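Local coordinates for DUF3836 domain-containing protein (PDB 4R8O) that is of unknown function but folds as a single-layer antiparallel beta sheet, an architecture that probably evolved from beta-hairpin repeats, at residues A[8-13]-A[22-27]; A[36-41]-A[49-54]; A[68-73]-A[81-86]. All coordinates share one frame; numbering follows the deposited sequence.

Contact 1 (A[8-13]-A[22-27]); sequences LIYNAE and ETIFKM
Tyr10 and Ile24 stand side by side and point the same way, a non-hydrogen-bonded pair that brings the CD2 and CE2 atoms of the phenol ring against the isoleucine. CD2 of Tyr10 lies 3.7 Å from CG1 of Ile24, and CD1 of Ile24 continues to CE2 of the ring. CG1 takes this direction because it sits beside the backbone N (chi1 -50°). CG2, anti to that N, goes to Leu8, which crosses obliquely and offers its CB at 3.8 Å from Ile24 CG2. An alanine in place of Ile24 would remove both branches, and Tyr10 and Leu8 would probably lose most of the apolar surface they share. Glu22 approaches the Tyr10 ring at its edge, OE1 3.9 Å from CD2, the carboxylate turned 56° from the ring plane.

The two strands, 8-15 and 18-28, form the N-terminal beta hairpin of the single-layer sheet, with 8-15 outermost within the chain. Ile9 with Phe25 and Asn11 with Thr23 are its hydrogen-bonded pairs here; Thr23 N reaches Asn11 O at 2.8 Å. Those four side chains share the face away from Tyr10. Met27, present as selenomethionine, crosses Ile9 at about a right angle: a bend at chi3 (-57°) folds its methyl inward until CE is 3.4 Å from Ile9 CG1. The Phe25 ring turns its edge to strand 8-15, with CD1 3.4 Å from Ile9 O and CE1 4.1 Å from Asn11 CB. Thr23 CG2 covers part of one ring face, and Leu32 and Asn34 of strand 31-42 also touch this phenylalanine.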
loop_
_atom_site.group_PDB
_atom_site.type_symbol
_atom_site.label_atom_id
_atom_site.label_comp_id
_atom_site.label_asym_id
_atom_site.label_seq_id
_atom_site.Cartn_x
_atom_site.Cartn_y
_atom_site.Cartn_z
ATOM N N LEU A 8 9.244 -1.309 14.433
ATOM C CA LEU A 8 8.646 -0.335 13.495
ATOM C C LEU A 8 7.768 0.750 14.094
ATOM O O LEU A 8 6.991 0.497 15.012
ATOM C CB LEU A 8 7.777 -1.013 12.454
ATOM C CG LEU A 8 8.414 -2.138 11.662
ATOM C CD1 LEU A 8 7.315 -2.845 10.894
ATOM C CD2 LEU A 8 9.500 -1.592 10.735
ATOM N N ILE A 9 7.813 1.931 13.467
ATOM C CA ILE A 9 7.105 3.111 13.928
ATOM C C ILE A 9 6.176 3.674 12.852
ATOM O O ILE A 9 6.568 3.863 11.697
ATOM C CB ILE A 9 8.109 4.174 14.366
ATOM C CG1 ILE A 9 8.989 3.633 15.530
ATOM C CG2 ILE A 9 7.386 5.406 14.811
ATOM C CD1 ILE A 9 10.341 3.103 15.089
ATOM N N TYR A 10 4.960 4.015 13.267
ATOM C CA TYR A 10 3.889 4.338 12.360
ATOM C C TYR A 10 3.432 5.782 12.481
ATOM O O TYR A 10 3.256 6.295 13.587
ATOM C CB TYR A 10 2.716 3.404 12.635
ATOM C CG TYR A 10 3.107 1.936 12.467
ATOM C CD1 TYR A 10 3.675 1.220 13.530
ATOM C CD2 TYR A 10 2.946 1.265 11.242
ATOM C CE1 TYR A 10 4.058 -0.112 13.387
ATOM C CE2 TYR A 10 3.314 -0.081 11.088
ATOM C CZ TYR A 10 3.872 -0.775 12.169
ATOM O OH TYR A 10 4.269 -2.122 12.057
ATOM N N ASN A 11 3.211 6.431 11.339
ATOM C CA ASN A 11 2.480 7.691 11.299
ATOM C C ASN A 11 1.458 7.721 10.173
ATOM O O ASN A 11 1.822 7.556 8.995
ATOM C CB ASN A 11 3.398 8.858 11.101
ATOM C CG ASN A 11 2.637 10.164 11.074
ATOM O OD1 ASN A 11 2.186 10.673 12.121
ATOM N ND2 ASN A 11 2.457 10.707 9.882
ATOM N N ALA A 12 0.216 8.037 10.545
ATOM C CA ALA A 12 -0.931 8.018 9.660
ATOM C C ALA A 12 -1.389 9.422 9.320
ATOM O O ALA A 12 -1.440 10.315 10.191
ATOM C CB ALA A 12 -2.085 7.288 10.321
ATOM N N GLU A 13 -1.770 9.593 8.052
ATOM C CA GLU A 13 -2.370 10.805 7.581
ATOM C C GLU A 13 -3.840 10.513 7.400
ATOM O O GLU A 13 -4.217 9.616 6.614
ATOM C CB GLU A 13 -1.783 11.205 6.235
ATOM C CG GLU A 13 -2.588 12.309 5.567
ATOM C CD GLU A 13 -2.107 12.670 4.185
ATOM O OE1 GLU A 13 -1.029 12.173 3.736
ATOM O OE2 GLU A 13 -2.871 13.431 3.534
ATOM N N GLU A 22 -0.131 6.096 5.180
ATOM C CA GLU A 22 0.577 5.759 6.398
ATOM C C GLU A 22 2.047 5.505 6.093
ATOM O O GLU A 22 2.380 4.854 5.120
ATOM C CB GLU A 22 -0.048 4.540 6.993
ATOM C CG GLU A 22 0.425 4.262 8.385
ATOM C CD GLU A 22 0.166 2.850 8.783
ATOM O OE1 GLU A 22 0.704 1.951 8.110
ATOM O OE2 GLU A 22 -0.571 2.642 9.757
ATOM N N THR A 23 2.919 5.991 6.951
ATOM C CA THR A 23 4.345 5.868 6.739
ATOM C C THR A 23 4.914 5.007 7.875
ATOM O O THR A 23 4.499 5.123 9.028
ATOM C CB THR A 23 4.970 7.247 6.688
ATOM O OG1 THR A 23 4.246 8.055 5.752
ATOM C CG2 THR A 23 6.398 7.173 6.242
ATOM N N ILE A 24 5.856 4.141 7.524
ATOM C CA ILE A 24 6.476 3.233 8.488
ATOM C C ILE A 24 7.953 3.544 8.440
ATOM O O ILE A 24 8.527 3.747 7.352
ATOM C CB ILE A 24 6.178 1.741 8.217
ATOM C CG1 ILE A 24 4.666 1.532 8.029
ATOM C CG2 ILE A 24 6.638 0.878 9.387
ATOM C CD1 ILE A 24 4.277 0.192 7.421
ATOM N N PHE A 25 8.550 3.639 9.621
ATOM C CA PHE A 25 9.947 3.968 9.742
ATOM C C PHE A 25 10.641 2.927 10.601
ATOM O O PHE A 25 9.998 2.208 11.362
ATOM C CB PHE A 25 10.156 5.283 10.478
ATOM C CG PHE A 25 9.321 6.439 10.012
ATOM C CD1 PHE A 25 8.065 6.685 10.580
ATOM C CD2 PHE A 25 9.846 7.395 9.125
ATOM C CE1 PHE A 25 7.305 7.800 10.202
ATOM C CE2 PHE A 25 9.085 8.535 8.770
ATOM C CZ PHE A 25 7.804 8.720 9.285
ATOM N N LYS A 26 11.968 2.914 10.503
ATOM C CA LYS A 26 12.839 2.280 11.489
ATOM C C LYS A 26 13.480 3.421 12.292
ATOM O O LYS A 26 13.607 4.547 11.789
ATOM C CB LYS A 26 13.905 1.456 10.788
ATOM C CG LYS A 26 13.353 0.284 9.977
ATOM C CD LYS A 26 14.459 -0.456 9.235
ATOM C CE LYS A 26 13.986 -1.778 8.641
ATOM N NZ LYS A 26 15.104 -2.447 7.921
HETATM N N MSE A 27 13.887 3.141 13.531
HETATM C CA MSE A 27 14.498 4.157 14.380
HETATM C C MSE A 27 15.758 3.736 15.059
HETATM O O MSE A 27 15.737 2.894 15.949
HETATM C CB MSE A 27 13.496 4.581 15.414
HETATM C CG MSE A 27 13.832 5.966 15.937
HETATM SE SE MSE A 27 12.816 6.162 17.595
HETATM C CE MSE A 27 11.033 5.870 16.960
#

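Contact 2 (A[36-41]-A[49-54])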
loop_
_atom_site.group_PDB
_atom_site.type_symbol
_atom_site.label_atom_id
_atom_site.label_comp_id
_atom_site.label_asym_id
_atom_site.label_seq_id
_atom_site.Cartn_x
_atom_site.Cartn_y
_atom_site.Cartn_z
HETATM N N MSE A 36 8.732 2.129 4.643
HETATM C CA MSE A 36 7.638 1.793 3.754
HETATM C C MSE A 36 6.532 2.820 3.850
HETATM O O MSE A 36 6.356 3.433 4.882
HETATM C CB MSE A 36 7.287 0.369 4.185
HETATM C CG MSE A 36 5.985 -0.117 3.600
HETATM SE SE MSE A 36 5.884 -2.052 3.280
HETATM C CE MSE A 36 4.130 -1.614 2.655
ATOM N N LYS A 37 5.753 2.992 2.787
ATOM C CA LYS A 37 4.637 3.970 2.767
ATOM C C LYS A 37 3.464 3.319 2.102
ATOM O O LYS A 37 3.597 2.760 1.008
ATOM C CB LYS A 37 5.044 5.202 1.980
ATOM C CG LYS A 37 4.107 6.398 2.109
ATOM C CD LYS A 37 4.618 7.528 1.245
ATOM C CE LYS A 37 3.670 8.710 1.242
ATOM N NZ LYS A 37 3.805 9.490 -0.013
ATOM N N HIS A 38 2.319 3.351 2.765
ATOM C CA HIS A 38 1.107 2.770 2.210
ATOM C C HIS A 38 0.215 3.914 1.774
ATOM O O HIS A 38 -0.108 4.766 2.582
ATOM C CB HIS A 38 0.350 2.006 3.259
ATOM C CG HIS A 38 0.856 0.633 3.531
ATOM N ND1 HIS A 38 0.597 -0.421 2.687
ATOM C CD2 HIS A 38 1.493 0.110 4.609
ATOM C CE1 HIS A 38 1.077 -1.532 3.221
ATOM N NE2 HIS A 38 1.623 -1.239 4.392
ATOM N N ASN A 39 -0.207 3.929 0.527
ATOM C CA ASN A 39 -1.140 4.965 0.041
ATOM C C ASN A 39 -2.448 4.254 -0.247
ATOM O O ASN A 39 -2.463 3.311 -1.010
ATOM C CB ASN A 39 -0.551 5.586 -1.195
ATOM C CG ASN A 39 0.835 6.194 -0.926
ATOM O OD1 ASN A 39 0.998 6.995 0.013
ATOM N ND2 ASN A 39 1.838 5.811 -1.719
ATOM N N TYR A 40 -3.524 4.692 0.408
ATOM C CA TYR A 40 -4.840 4.070 0.345
ATOM C C TYR A 40 -5.860 4.907 -0.443
ATOM O O TYR A 40 -5.815 6.118 -0.358
ATOM C CB TYR A 40 -5.387 3.960 1.762
ATOM C CG TYR A 40 -4.498 3.229 2.690
ATOM C CD1 TYR A 40 -4.362 1.861 2.592
ATOM C CD2 TYR A 40 -3.808 3.895 3.694
ATOM C CE1 TYR A 40 -3.542 1.161 3.467
ATOM C CE2 TYR A 40 -2.982 3.221 4.577
ATOM C CZ TYR A 40 -2.849 1.850 4.460
ATOM O OH TYR A 40 -2.016 1.166 5.311
ATOM N N LYS A 41 -6.786 4.252 -1.155
ATOM C CA LYS A 41 -7.882 4.915 -1.896
ATOM C C LYS A 41 -9.157 4.268 -1.451
ATOM O O LYS A 41 -9.155 3.106 -1.077
ATOM C CB LYS A 41 -7.744 4.728 -3.411
ATOM C CG LYS A 41 -6.345 5.026 -3.920
ATOM C CD LYS A 41 -6.232 5.424 -5.386
ATOM C CE LYS A 41 -4.962 6.277 -5.608
ATOM N NZ LYS A 41 -4.776 7.491 -4.725
ATOM N N THR A 49 -10.178 0.588 -1.353
ATOM C CA THR A 49 -10.053 0.034 -2.706
ATOM C C THR A 49 -8.654 -0.303 -3.136
ATOM O O THR A 49 -8.466 -1.280 -3.854
ATOM C CB THR A 49 -10.715 0.995 -3.676
ATOM O OG1 THR A 49 -12.108 0.697 -3.617
ATOM C CG2 THR A 49 -10.260 0.809 -5.106
ATOM N N GLU A 50 -7.688 0.504 -2.752
ATOM C CA GLU A 50 -6.280 0.216 -3.033
ATOM C C GLU A 50 -5.499 0.259 -1.751
ATOM O O GLU A 50 -5.966 0.716 -0.725
ATOM C CB GLU A 50 -5.712 1.262 -3.971
ATOM C CG GLU A 50 -4.562 0.831 -4.868
ATOM C CD GLU A 50 -4.390 1.849 -5.967
ATOM O OE1 GLU A 50 -5.296 1.948 -6.846
ATOM O OE2 GLU A 50 -3.414 2.612 -5.918
ATOM N N ASP A 51 -4.290 -0.240 -1.834
ATOM C CA ASP A 51 -3.323 -0.163 -0.764
ATOM C C ASP A 51 -1.998 -0.303 -1.450
ATOM O O ASP A 51 -1.464 -1.391 -1.526
ATOM C CB ASP A 51 -3.558 -1.308 0.265
ATOM C CG ASP A 51 -2.435 -1.437 1.306
ATOM O OD1 ASP A 51 -1.409 -0.740 1.177
ATOM O OD2 ASP A 51 -2.591 -2.235 2.272
ATOM N N GLU A 52 -1.493 0.799 -1.954
ATOM C CA GLU A 52 -0.214 0.817 -2.645
ATOM C C GLU A 52 0.909 0.827 -1.621
ATOM O O GLU A 52 0.962 1.695 -0.761
ATOM C CB GLU A 52 -0.128 2.064 -3.516
ATOM C CG GLU A 52 1.034 2.052 -4.469
ATOM C CD GLU A 52 1.200 3.360 -5.204
ATOM O OE1 GLU A 52 0.272 4.203 -5.211
ATOM O OE2 GLU A 52 2.263 3.549 -5.800
ATOM N N ALA A 53 1.832 -0.105 -1.756
ATOM C CA ALA A 53 2.925 -0.342 -0.783
ATOM C C ALA A 53 4.227 0.063 -1.413
ATOM O O ALA A 53 4.709 -0.639 -2.300
ATOM C CB ALA A 53 2.970 -1.810 -0.463
ATOM N N GLN A 54 4.777 1.203 -1.004
ATOM C CA GLN A 54 6.031 1.696 -1.564
ATOM C C GLN A 54 7.150 1.463 -0.586
ATOM O O GLN A 54 6.928 1.493 0.615
ATOM C CB GLN A 54 5.909 3.169 -1.883
ATOM C CG GLN A 54 5.020 3.425 -3.060
ATOM C CD GLN A 54 4.969 4.899 -3.421
ATOM O OE1 GLN A 54 4.691 5.729 -2.575
ATOM N NE2 GLN A 54 5.217 5.225 -4.692
#
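The beta hairpin of strands 31-42 and 48-57 forms the middle of the single-layer sheet, and this contact lies almost at the centre of the chain. Lys37 with Gln54 and Asn39 with Glu52 are regular hydrogen-bonded pairs; Asn39 N, for example, is 2.8 Å from Glu52 O. Toward the turn, Lys41 O accepts Thr49 N at 2.7 Å and, weakly, Glu50 N at 3.4 Å, as in a classic beta bulge.

On one face His38 and Asp51 meet diagonally. His38 ND1 donates to the syn lone pair of Asp51 OD1 at 2.5 Å; the bond is short, but bent, and the oxygen stands 27° out of the imidazole plane. Tyr40 runs alongside Asp51, its CE1 3.6 Å from Asp51 CG. The extended selenomethionine Met36 brings its methyl CE over one face of the His38 ring, near the rim, and against Ala53 CB at 3.3 Å.

On the other face, Asn39 and Gln54 cross at about a right angle with their amide planes 75° apart. Asn39 ND2 reaches Gln54 OE1 at 3.0 Å, the acceptor lying in the Asn39 amide plane but the donor 59° above that of Gln54. Gln54 NE2 binds Asn65 OD1, and Glu52 OE2 binds Tyr92 OH, linking this face to later strands. Lys41 and Glu50 lie side by side through their aliphatic parts, without their charged ends touching.

With Asp51 buried and its OD1 accepting the ND1-H of His38, the carboxylate would probably favour the protonated, positively charged form of His38, and the pairing would ease the cost of holding a carboxylate there.

Contact 3 (A[68-73]-A[81-86])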
loop_
_atom_site.group_PDB
_atom_site.type_symbol
_atom_site.label_atom_id
_atom_site.label_comp_id
_atom_site.label_asym_id
_atom_site.label_seq_id
_atom_site.Cartn_x
_atom_site.Cartn_y
_atom_site.Cartn_z
ATOM N N CYS A 68 0.929 -3.577 -4.842
ATOM C CA CYS A 68 -0.349 -2.841 -4.809
ATOM C C CYS A 68 -1.451 -3.868 -4.767
ATOM O O CYS A 68 -1.465 -4.788 -5.570
ATOM C CB CYS A 68 -0.488 -2.019 -6.054
ATOM S SG CYS A 68 -1.842 -0.846 -6.041
ATOM N N ILE A 69 -2.328 -3.725 -3.798
ATOM C CA ILE A 69 -3.469 -4.587 -3.602
ATOM C C ILE A 69 -4.733 -3.802 -3.909
ATOM O O ILE A 69 -4.827 -2.629 -3.552
ATOM C CB ILE A 69 -3.611 -4.971 -2.146
ATOM C CG1 ILE A 69 -2.276 -5.507 -1.593
ATOM C CG2 ILE A 69 -4.709 -6.004 -2.002
ATOM C CD1 ILE A 69 -2.256 -5.644 -0.077
ATOM N N ARG A 70 -5.708 -4.468 -4.518
ATOM C CA ARG A 70 -6.968 -3.854 -4.951
ATOM C C ARG A 70 -8.104 -4.722 -4.497
ATOM O O ARG A 70 -8.022 -5.933 -4.635
ATOM C CB ARG A 70 -6.978 -3.672 -6.457
ATOM C CG ARG A 70 -5.964 -2.598 -6.841
ATOM C CD ARG A 70 -6.059 -2.024 -8.261
ATOM N NE ARG A 70 -4.743 -1.463 -8.548
ATOM C CZ ARG A 70 -4.237 -1.151 -9.746
ATOM N NH1 ARG A 70 -4.940 -1.278 -10.873
ATOM N NH2 ARG A 70 -2.986 -0.676 -9.814
ATOM N N TYR A 71 -9.117 -4.108 -3.896
ATOM C CA TYR A 71 -10.207 -4.833 -3.248
ATOM C C TYR A 71 -11.478 -4.546 -4.003
ATOM O O TYR A 71 -11.687 -3.411 -4.441
ATOM C CB TYR A 71 -10.341 -4.376 -1.816
ATOM C CG TYR A 71 -9.119 -4.620 -0.914
ATOM C CD1 TYR A 71 -8.903 -5.865 -0.302
ATOM C CD2 TYR A 71 -8.210 -3.587 -0.622
ATOM C CE1 TYR A 71 -7.817 -6.086 0.552
ATOM C CE2 TYR A 71 -7.115 -3.800 0.239
ATOM C CZ TYR A 71 -6.934 -5.052 0.819
ATOM O OH TYR A 71 -5.886 -5.287 1.679
ATOM N N THR A 72 -12.279 -5.587 -4.219
ATOM C CA THR A 72 -13.551 -5.479 -4.904
ATOM C C THR A 72 -14.606 -6.132 -4.054
ATOM O O THR A 72 -14.399 -7.231 -3.518
ATOM C CB THR A 72 -13.480 -6.179 -6.234
ATOM O OG1 THR A 72 -12.367 -5.645 -6.959
ATOM C CG2 THR A 72 -14.777 -5.986 -7.023
ATOM N N TYR A 73 -15.743 -5.463 -3.950
ATOM C CA TYR A 73 -16.798 -5.887 -3.067
ATOM C C TYR A 73 -17.960 -6.328 -3.932
ATOM O O TYR A 73 -18.516 -5.528 -4.672
ATOM C CB TYR A 73 -17.172 -4.761 -2.101
ATOM C CG TYR A 73 -15.990 -4.289 -1.269
ATOM C CD1 TYR A 73 -15.550 -5.020 -0.166
ATOM C CD2 TYR A 73 -15.293 -3.117 -1.601
ATOM C CE1 TYR A 73 -14.467 -4.592 0.599
ATOM C CE2 TYR A 73 -14.201 -2.685 -0.855
ATOM C CZ TYR A 73 -13.781 -3.433 0.239
ATOM O OH TYR A 73 -12.706 -3.001 0.974
ATOM N N GLU A 81 -6.908 -8.546 -5.277
ATOM C CA GLU A 81 -5.973 -8.846 -6.344
ATOM C C GLU A 81 -4.667 -8.155 -6.083
ATOM O O GLU A 81 -4.671 -7.013 -5.627
ATOM C CB GLU A 81 -6.517 -8.342 -7.641
ATOM C CG GLU A 81 -7.753 -9.032 -8.124
ATOM C CD GLU A 81 -8.205 -8.419 -9.456
ATOM O OE1 GLU A 81 -8.570 -7.223 -9.447
ATOM O OE2 GLU A 81 -8.160 -9.117 -10.498
ATOM N N TYR A 82 -3.561 -8.805 -6.449
ATOM C CA TYR A 82 -2.231 -8.332 -6.103
ATOM C C TYR A 82 -1.495 -7.994 -7.355
ATOM O O TYR A 82 -1.473 -8.796 -8.300
ATOM C CB TYR A 82 -1.472 -9.456 -5.364
ATOM C CG TYR A 82 -2.142 -9.880 -4.076
ATOM C CD1 TYR A 82 -3.087 -10.920 -4.040
ATOM C CD2 TYR A 82 -1.832 -9.255 -2.890
ATOM C CE1 TYR A 82 -3.710 -11.291 -2.825
ATOM C CE2 TYR A 82 -2.414 -9.635 -1.688
ATOM C CZ TYR A 82 -3.355 -10.631 -1.657
ATOM O OH TYR A 82 -3.917 -10.910 -0.436
ATOM N N TYR A 83 -0.829 -6.844 -7.359
ATOM C CA TYR A 83 -0.116 -6.379 -8.546
ATOM C C TYR A 83 1.307 -6.133 -8.170
ATOM O O TYR A 83 1.579 -5.685 -7.054
ATOM C CB TYR A 83 -0.731 -5.060 -9.013
ATOM C CG TYR A 83 -2.145 -5.151 -9.565
ATOM C CD1 TYR A 83 -3.217 -5.300 -8.730
ATOM C CD2 TYR A 83 -2.401 -4.998 -10.949
ATOM C CE1 TYR A 83 -4.525 -5.371 -9.234
ATOM C CE2 TYR A 83 -3.689 -5.029 -11.457
ATOM C CZ TYR A 83 -4.731 -5.214 -10.624
ATOM O OH TYR A 83 -5.986 -5.266 -11.177
ATOM N N LYS A 84 2.236 -6.395 -9.084
ATOM C CA LYS A 84 3.643 -6.056 -8.844
ATOM C C LYS A 84 4.068 -5.025 -9.861
ATOM O O LYS A 84 3.612 -5.051 -11.014
ATOM C CB LYS A 84 4.534 -7.299 -8.900
ATOM C CG LYS A 84 5.962 -7.031 -8.432
ATOM C CD LYS A 84 6.630 -8.232 -7.731
ATOM C CE LYS A 84 7.528 -7.838 -6.540
ATOM N NZ LYS A 84 8.341 -6.583 -6.650
ATOM N N TRP A 85 4.896 -4.086 -9.409
ATOM C CA TRP A 85 5.405 -3.007 -10.255
ATOM C C TRP A 85 6.498 -3.541 -11.172
ATOM O O TRP A 85 7.369 -4.276 -10.727
ATOM C CB TRP A 85 5.996 -1.891 -9.365
ATOM C CG TRP A 85 6.515 -0.745 -10.145
ATOM C CD1 TRP A 85 7.824 -0.463 -10.421
ATOM C CD2 TRP A 85 5.738 0.264 -10.794
ATOM N NE1 TRP A 85 7.912 0.683 -11.193
ATOM C CE2 TRP A 85 6.643 1.147 -11.431
ATOM C CE3 TRP A 85 4.370 0.517 -10.895
ATOM C CZ2 TRP A 85 6.216 2.251 -12.177
ATOM C CZ3 TRP A 85 3.927 1.636 -11.649
ATOM C CH2 TRP A 85 4.855 2.486 -12.267
ATOM N N ASN A 86 6.481 -3.163 -12.440
ATOM C CA ASN A 86 7.597 -3.462 -13.302
ATOM C C ASN A 86 8.197 -2.193 -13.830
ATOM O O ASN A 86 7.519 -1.386 -14.464
ATOM C CB ASN A 86 7.238 -4.385 -14.444
ATOM C CG ASN A 86 8.419 -4.637 -15.368
ATOM O OD1 ASN A 86 9.487 -4.016 -15.236
ATOM N ND2 ASN A 86 8.242 -5.532 -16.312
#
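Tyr83 and Arg70 bury the most surface in this beta hairpin of strands 62-73 and 78-86, which belongs to the C-terminal half of the single-layer sheet. They are diagonal neighbours on one face: Tyr83 is paired with Cys68, Arg70 with Glu81. The Arg70 chain, extended from CG to NE, crosses the tyrosine so that its guanidinium lies flat on the ring, planes 16° apart. CZ of Arg70 is 4.1 Å from the centroid of the Tyr83 ring and only 7° off the ring normal, a cation-pi stack over the centre of the face. The aliphatic part adds to it, with Arg70 CD 3.8 Å from Tyr83 CE1. Cys68 SG lies at the guanidinium edge, in its plane, and Glu50 of strand 48-57 makes a long, weak ion pair with Arg70 NE.

Glu81 contributes mainly through its backbone: its N donates to Arg70 O at 2.9 Å, and its O accepts Arg70 N. On the opposite face Ile69 and Tyr82 run side by side. Tyr83 N is bonded to Cys68 O at 2.8 Å, and the same carbonyl oxygen faces the edge of the Tyr83 ring, 3.6 Å from CD1.

How the contacts relate
Contacts 1, 2 and 3 follow one another along the chain, each within one beta hairpin of the same seven-strand antiparallel sheet, whose spatial order repeats the chain order. Contact 1 joins its first two strands, contact 2 the third and fourth, contact 3 the fifth and sixth. Centres of contacts 1 and 2 are 13 Å apart, those of 2 and 3 10 Å, and those of 1 and 3 22 Å, on opposite sides of the chain's centre. Probable backbone hydrogen bonds knit neighbouring hairpins: Ile24 N to Met36 O at 2.8 Å, Tyr71 N to Thr49 O at 2.9 Å. The first six strands thus form three successive hairpins, with 91-102 added at the edge, consistent with an origin in hairpin repeats.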